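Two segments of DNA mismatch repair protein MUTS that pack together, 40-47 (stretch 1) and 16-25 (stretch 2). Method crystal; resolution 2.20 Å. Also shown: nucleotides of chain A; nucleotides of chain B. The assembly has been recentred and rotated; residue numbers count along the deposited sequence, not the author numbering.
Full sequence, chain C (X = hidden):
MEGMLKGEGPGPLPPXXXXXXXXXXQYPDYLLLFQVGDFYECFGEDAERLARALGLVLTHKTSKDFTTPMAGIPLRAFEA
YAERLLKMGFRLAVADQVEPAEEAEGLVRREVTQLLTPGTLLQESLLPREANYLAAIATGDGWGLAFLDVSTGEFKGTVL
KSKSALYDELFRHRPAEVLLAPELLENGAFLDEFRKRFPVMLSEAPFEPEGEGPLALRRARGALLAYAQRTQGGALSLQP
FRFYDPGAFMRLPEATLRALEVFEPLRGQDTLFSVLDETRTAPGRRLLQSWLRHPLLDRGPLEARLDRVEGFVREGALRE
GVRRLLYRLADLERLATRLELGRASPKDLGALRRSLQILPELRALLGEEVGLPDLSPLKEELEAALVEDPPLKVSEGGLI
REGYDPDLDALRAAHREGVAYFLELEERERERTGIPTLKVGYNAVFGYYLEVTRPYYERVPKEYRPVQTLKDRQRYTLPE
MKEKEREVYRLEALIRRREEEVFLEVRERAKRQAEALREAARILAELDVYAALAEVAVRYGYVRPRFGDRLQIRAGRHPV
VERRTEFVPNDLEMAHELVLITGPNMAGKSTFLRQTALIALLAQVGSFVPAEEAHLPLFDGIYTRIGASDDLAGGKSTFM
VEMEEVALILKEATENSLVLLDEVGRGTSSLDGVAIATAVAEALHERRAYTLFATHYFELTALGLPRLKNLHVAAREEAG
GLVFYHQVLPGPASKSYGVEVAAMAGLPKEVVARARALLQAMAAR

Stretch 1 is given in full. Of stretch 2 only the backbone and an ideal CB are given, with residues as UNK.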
# COMPACT_ATOMS: atom_id res chain seq x y z
N TYR C 40 -24.59 -1.33 13.03
CA TYR C 40 -24.11 -2.70 12.90
C TYR C 40 -23.02 -2.74 13.96
O TYR C 40 -22.00 -2.06 13.83
CB TYR C 40 -23.48 -2.95 11.53
CG TYR C 40 -24.45 -3.37 10.47
CD1 TYR C 40 -24.63 -2.61 9.32
CD2 TYR C 40 -25.20 -4.54 10.62
CE1 TYR C 40 -25.53 -3.00 8.33
CE2 TYR C 40 -26.10 -4.94 9.64
CZ TYR C 40 -26.26 -4.17 8.50
OH TYR C 40 -27.13 -4.57 7.52
N GLU C 41 -23.24 -3.51 15.01
CA GLU C 41 -22.28 -3.56 16.11
C GLU C 41 -21.52 -4.87 16.27
O GLU C 41 -21.92 -5.92 15.77
CB GLU C 41 -23.00 -3.22 17.42
CG GLU C 41 -24.13 -2.21 17.24
CD GLU C 41 -24.85 -1.90 18.54
OE1 GLU C 41 -25.14 -2.84 19.31
OE2 GLU C 41 -25.15 -0.71 18.79
N CYS C 42 -20.40 -4.77 16.98
CA CYS C 42 -19.53 -5.91 17.27
C CYS C 42 -19.20 -5.79 18.75
O CYS C 42 -19.11 -4.68 19.27
CB CYS C 42 -18.24 -5.84 16.45
SG CYS C 42 -18.46 -6.01 14.68
N PHE C 43 -19.02 -6.92 19.42
CA PHE C 43 -18.69 -6.91 20.84
C PHE C 43 -17.43 -7.74 21.13
O PHE C 43 -16.90 -8.41 20.25
CB PHE C 43 -19.88 -7.44 21.66
CG PHE C 43 -21.18 -6.76 21.35
CD1 PHE C 43 -22.08 -7.31 20.45
CD2 PHE C 43 -21.50 -5.54 21.95
CE1 PHE C 43 -23.28 -6.66 20.15
CE2 PHE C 43 -22.70 -4.89 21.65
CZ PHE C 43 -23.58 -5.45 20.75
N GLY C 44 -16.96 -7.69 22.37
CA GLY C 44 -15.77 -8.45 22.74
C GLY C 44 -14.59 -8.10 21.84
O GLY C 44 -14.43 -6.95 21.44
N GLU C 45 -13.77 -9.10 21.53
CA GLU C 45 -12.61 -8.88 20.66
C GLU C 45 -13.04 -8.36 19.30
O GLU C 45 -12.39 -7.50 18.72
CB GLU C 45 -11.83 -10.17 20.47
CG GLU C 45 -11.06 -10.61 21.69
CD GLU C 45 -10.13 -11.77 21.38
OE1 GLU C 45 -10.64 -12.86 21.05
OE2 GLU C 45 -8.89 -11.57 21.45
N ASP C 46 -14.14 -8.92 18.80
CA ASP C 46 -14.67 -8.51 17.50
C ASP C 46 -14.94 -7.01 17.45
O ASP C 46 -14.82 -6.39 16.39
CB ASP C 46 -15.94 -9.30 17.20
CG ASP C 46 -15.65 -10.76 16.93
OD1 ASP C 46 -14.91 -11.04 15.97
OD2 ASP C 46 -16.15 -11.63 17.67
N ALA C 47 -15.28 -6.44 18.60
CA ALA C 47 -15.54 -5.01 18.71
C ALA C 47 -14.18 -4.32 18.65
O ALA C 47 -14.05 -3.21 18.13
CB ALA C 47 -16.23 -4.69 20.02
N UNK C 16 -29.52 -9.89 24.39
CA UNK C 16 -29.00 -9.41 23.11
C UNK C 16 -27.64 -10.03 22.80
O UNK C 16 -27.41 -10.56 21.71
CB UNK C 16 -28.89 -7.88 23.12
N UNK C 17 -26.74 -9.97 23.78
CA UNK C 17 -25.40 -10.53 23.61
C UNK C 17 -25.46 -12.03 23.35
O UNK C 17 -24.52 -12.60 22.79
CB UNK C 17 -24.54 -10.25 24.84
N UNK C 18 -26.55 -12.66 23.74
CA UNK C 18 -26.72 -14.09 23.51
C UNK C 18 -27.07 -14.28 22.05
O UNK C 18 -26.41 -15.02 21.34
CB UNK C 18 -27.79 -14.69 24.42
N UNK C 19 -28.13 -13.60 21.63
CA UNK C 19 -28.59 -13.65 20.25
C UNK C 19 -27.39 -13.38 19.35
O UNK C 19 -27.25 -13.99 18.29
CB UNK C 19 -29.71 -12.64 20.00
N UNK C 20 -26.52 -12.48 19.80
CA UNK C 20 -25.31 -12.10 19.07
C UNK C 20 -24.26 -13.22 19.00
O UNK C 20 -23.83 -13.62 17.92
CB UNK C 20 -24.69 -10.86 19.72
N UNK C 21 -23.85 -13.69 20.18
CA UNK C 21 -22.85 -14.74 20.30
C UNK C 21 -23.26 -16.03 19.59
O UNK C 21 -22.41 -16.74 19.06
CB UNK C 21 -22.58 -15.03 21.78
N UNK C 22 -24.56 -16.32 19.59
CA UNK C 22 -25.08 -17.53 18.95
C UNK C 22 -24.79 -17.51 17.45
O UNK C 22 -24.28 -18.49 16.89
CB UNK C 22 -26.58 -17.66 19.20
N UNK C 23 -25.13 -16.40 16.80
CA UNK C 23 -24.91 -16.25 15.36
C UNK C 23 -23.42 -16.22 15.05
O UNK C 23 -22.96 -16.90 14.13
CB UNK C 23 -25.58 -14.98 14.84
N UNK C 24 -22.68 -15.43 15.83
CA UNK C 24 -21.25 -15.29 15.64
C UNK C 24 -20.53 -16.62 15.46
O UNK C 24 -19.86 -16.84 14.45
CB UNK C 24 -20.65 -14.54 16.83
N UNK C 25 -20.66 -17.50 16.45
CA UNK C 25 -20.01 -18.80 16.41
C UNK C 25 -20.38 -19.64 15.18
O UNK C 25 -19.64 -20.53 14.79
CB UNK C 25 -20.36 -19.58 17.68
P DT A 13 -20.00 6.58 22.39
OP1 DT A 13 -18.73 6.74 23.14
OP2 DT A 13 -21.00 7.69 22.39
O5' DT A 13 -19.66 6.22 20.89
C5' DT A 13 -20.47 5.26 20.25
C4' DT A 13 -19.72 4.58 19.14
O4' DT A 13 -20.46 3.37 18.90
C3' DT A 13 -19.76 5.36 17.83
O3' DT A 13 -18.58 5.13 17.05
C2' DT A 13 -21.03 4.88 17.16
C1' DT A 13 -21.28 3.49 17.76
N1 DT A 13 -22.68 3.26 18.19
C2 DT A 13 -23.11 1.95 18.28
O2 DT A 13 -22.39 1.00 18.05
N3 DT A 13 -24.42 1.81 18.65
C4 DT A 13 -25.32 2.81 18.94
O4 DT A 13 -26.47 2.52 19.23
C5 DT A 13 -24.79 4.15 18.87
C7 DT A 13 -25.69 5.30 19.21
C6 DT A 13 -23.52 4.31 18.49
P DT B 15 -30.92 -7.21 26.49
OP1 DT B 15 -29.84 -8.19 26.20
OP2 DT B 15 -32.32 -7.68 26.62
O5' DT B 15 -30.49 -6.47 27.83
C5' DT B 15 -30.88 -5.13 28.04
C4' DT B 15 -30.35 -4.63 29.37
O4' DT B 15 -30.94 -3.34 29.60
C3' DT B 15 -30.77 -5.49 30.55
O3' DT B 15 -29.79 -5.37 31.59
C2' DT B 15 -32.11 -4.89 30.95
C1' DT B 15 -31.98 -3.42 30.57
N1 DT B 15 -33.18 -2.84 29.95
C2 DT B 15 -33.46 -1.52 30.20
O2 DT B 15 -32.77 -0.81 30.92
N3 DT B 15 -34.59 -1.04 29.56
C4 DT B 15 -35.44 -1.74 28.73
O4 DT B 15 -36.41 -1.18 28.23
C5 DT B 15 -35.09 -3.13 28.52
C7 DT B 15 -35.95 -3.97 27.63
C6 DT B 15 -34.00 -3.61 29.14
P DC B 14 -34.63 -5.30 20.97
OP1 DC B 14 -34.33 -6.65 20.43
OP2 DC B 14 -36.03 -4.93 21.29
O5' DC B 14 -33.70 -5.10 22.25
C5' DC B 14 -32.28 -5.19 22.12
C4' DC B 14 -31.60 -4.86 23.43
O4' DC B 14 -31.89 -3.50 23.82
C3' DC B 14 -32.02 -5.74 24.61
O3' DC B 14 -30.86 -6.04 25.39
C2' DC B 14 -32.98 -4.85 25.38
C1' DC B 14 -32.39 -3.47 25.15
N1 DC B 14 -33.32 -2.33 25.28
C2 DC B 14 -33.04 -1.32 26.23
O2 DC B 14 -32.04 -1.44 26.96
N3 DC B 14 -33.87 -0.26 26.33
C4 DC B 14 -34.94 -0.17 25.54
N4 DC B 14 -35.72 0.91 25.66
C5 DC B 14 -35.27 -1.19 24.59
C6 DC B 14 -34.44 -2.24 24.49

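The backbone of stretch 2 is helical throughout, with phi/psi near -60/-45, and its axis crosses strand 40-43 at 85°, 10.0 Å away at closest approach. With the axes near perpendicular the contact is local, and the CB directions pick out positions 16, 20 and 24, with 17 reaching back from the side.

At position 16, CA-to-CB points toward stretch 1, but no atom of that stretch lies within 5.5 Å of the ideal CB. The backbone N donates a hydrogen bond to OP1 of DT15 of chain B at 2.5 Å. A mid-sized or long side chain, apolar or polar, would fit. The residue is Leu16; its CD2 stays 4.7 Å from CZ of Phe43, and its CB lies 3.5 Å from O3' of DC14 of chain B.

Position 17 has the shortest CA-CA distance to Phe43, 8.1 Å, yet its CB leaves sideways. Only a side chain that bends back could use the ring face that Phe43 turns toward this position; leucine, methionine or isoleucine would suit. It is Leu17, with chi1 m and chi2 t. Its CD2 sits 3.6 Å from the centroid of the Phe43 ring, 12° off the normal, a CH-pi contact over the face.

Positions 18 and 19 have CB atoms turned out of reach, so stretch 1 sets no preference. They are Gln18 and Gln19; NE2 of Gln19 is hydrogen-bonded elsewhere in the structure.

Position 20 is the most constrained. Its CB points toward stretch 1, 4.5 Å from CE1 of Phe43, and beyond it lie the ring and the backbone N of Phe43. A large side chain is wanted, preferably an aromatic ring that offers its face to the edge of Phe43, tipped with an acceptor; tyrosine suits best, while phenylalanine, leucine or methionine could meet the ring alone. Tyr20 is found, chi1 t. The edge of Phe43 approaches its face, with centroids 4.8 Å apart and planes at 79°. The ring carries the hydroxyl past the Phe43 side chain to the strand backbone, where Phe43 N donates to Tyr20 OH at 3.2 Å and 168°. The same OH lies 3.6 Å from CB of Asp46, so this side chain touches both the strand and the helix after it.

Positions 21, 22 and 23 have no stretch 1 atom within 5.5 Å of CB; the first points sideways and the other two are out of reach. Many residues would serve. They are Val21, Glu22 and Leu23.

Position 24 points toward stretch 1, its ideal CB 5.4 Å from OD2 of Asp46. That carboxylate favours arginine or lysine, though a neutral donor such as glutamine is plausible. Arg24 brings its CD to 3.4 Å from Asp46 OD2, but NH1 remains 4.4 Å from that oxygen, beyond a salt bridge.

Position 25 is out of reach of stretch 1, leaving its choice open. Asp25 forms a salt bridge with its neighbour, Arg24 NH2 donating to Asp25 OD2 at 3.1 Å and 168°.

Stretch 2 16-25: LLQQYVELRD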
# COMPACT_ATOMS: atom_id res chain seq x y z
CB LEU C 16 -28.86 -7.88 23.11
CG LEU C 16 -28.35 -7.25 21.81
CD1 LEU C 16 -29.36 -7.50 20.69
CD2 LEU C 16 -28.12 -5.75 21.99
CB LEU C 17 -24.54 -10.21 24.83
CG LEU C 17 -24.19 -8.73 24.96
CD1 LEU C 17 -23.37 -8.48 26.23
CD2 LEU C 17 -23.40 -8.30 23.72
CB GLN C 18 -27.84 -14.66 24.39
CG GLN C 18 -27.34 -15.32 25.66
CD GLN C 18 -26.46 -16.52 25.38
OE1 GLN C 18 -26.87 -17.45 24.69
NE2 GLN C 18 -25.25 -16.51 25.93
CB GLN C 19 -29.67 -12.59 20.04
CG GLN C 19 -30.24 -12.51 18.64
CD GLN C 19 -31.31 -11.45 18.50
OE1 GLN C 19 -31.07 -10.28 18.79
NE2 GLN C 19 -32.50 -11.86 18.07
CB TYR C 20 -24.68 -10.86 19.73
CG TYR C 20 -23.24 -10.60 19.35
CD1 TYR C 20 -22.90 -10.16 18.07
CD2 TYR C 20 -22.22 -10.81 20.27
CE1 TYR C 20 -21.57 -9.93 17.72
CE2 TYR C 20 -20.88 -10.58 19.92
CZ TYR C 20 -20.57 -10.14 18.65
OH TYR C 20 -19.26 -9.92 18.31
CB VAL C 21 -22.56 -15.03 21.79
CG1 VAL C 21 -21.75 -16.31 21.95
CG2 VAL C 21 -21.79 -13.86 22.40
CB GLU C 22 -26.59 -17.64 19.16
CG GLU C 22 -27.12 -19.05 19.16
CD GLU C 22 -26.80 -19.79 20.44
OE1 GLU C 22 -27.28 -19.35 21.51
OE2 GLU C 22 -26.07 -20.81 20.39
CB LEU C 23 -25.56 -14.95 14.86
CG LEU C 23 -27.08 -14.83 14.99
CD1 LEU C 23 -27.52 -13.42 14.64
CD2 LEU C 23 -27.75 -15.84 14.07
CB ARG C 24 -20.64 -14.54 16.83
CG ARG C 24 -19.16 -14.26 16.69
CD ARG C 24 -18.54 -14.01 18.06
NE ARG C 24 -18.77 -15.16 18.93
CZ ARG C 24 -18.41 -15.23 20.21
NH1 ARG C 24 -17.79 -14.21 20.79
NH2 ARG C 24 -18.66 -16.33 20.90
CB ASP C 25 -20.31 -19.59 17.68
CG ASP C 25 -19.68 -18.96 18.92
OD1 ASP C 25 -18.45 -18.75 18.91
OD2 ASP C 25 -20.41 -18.69 19.89
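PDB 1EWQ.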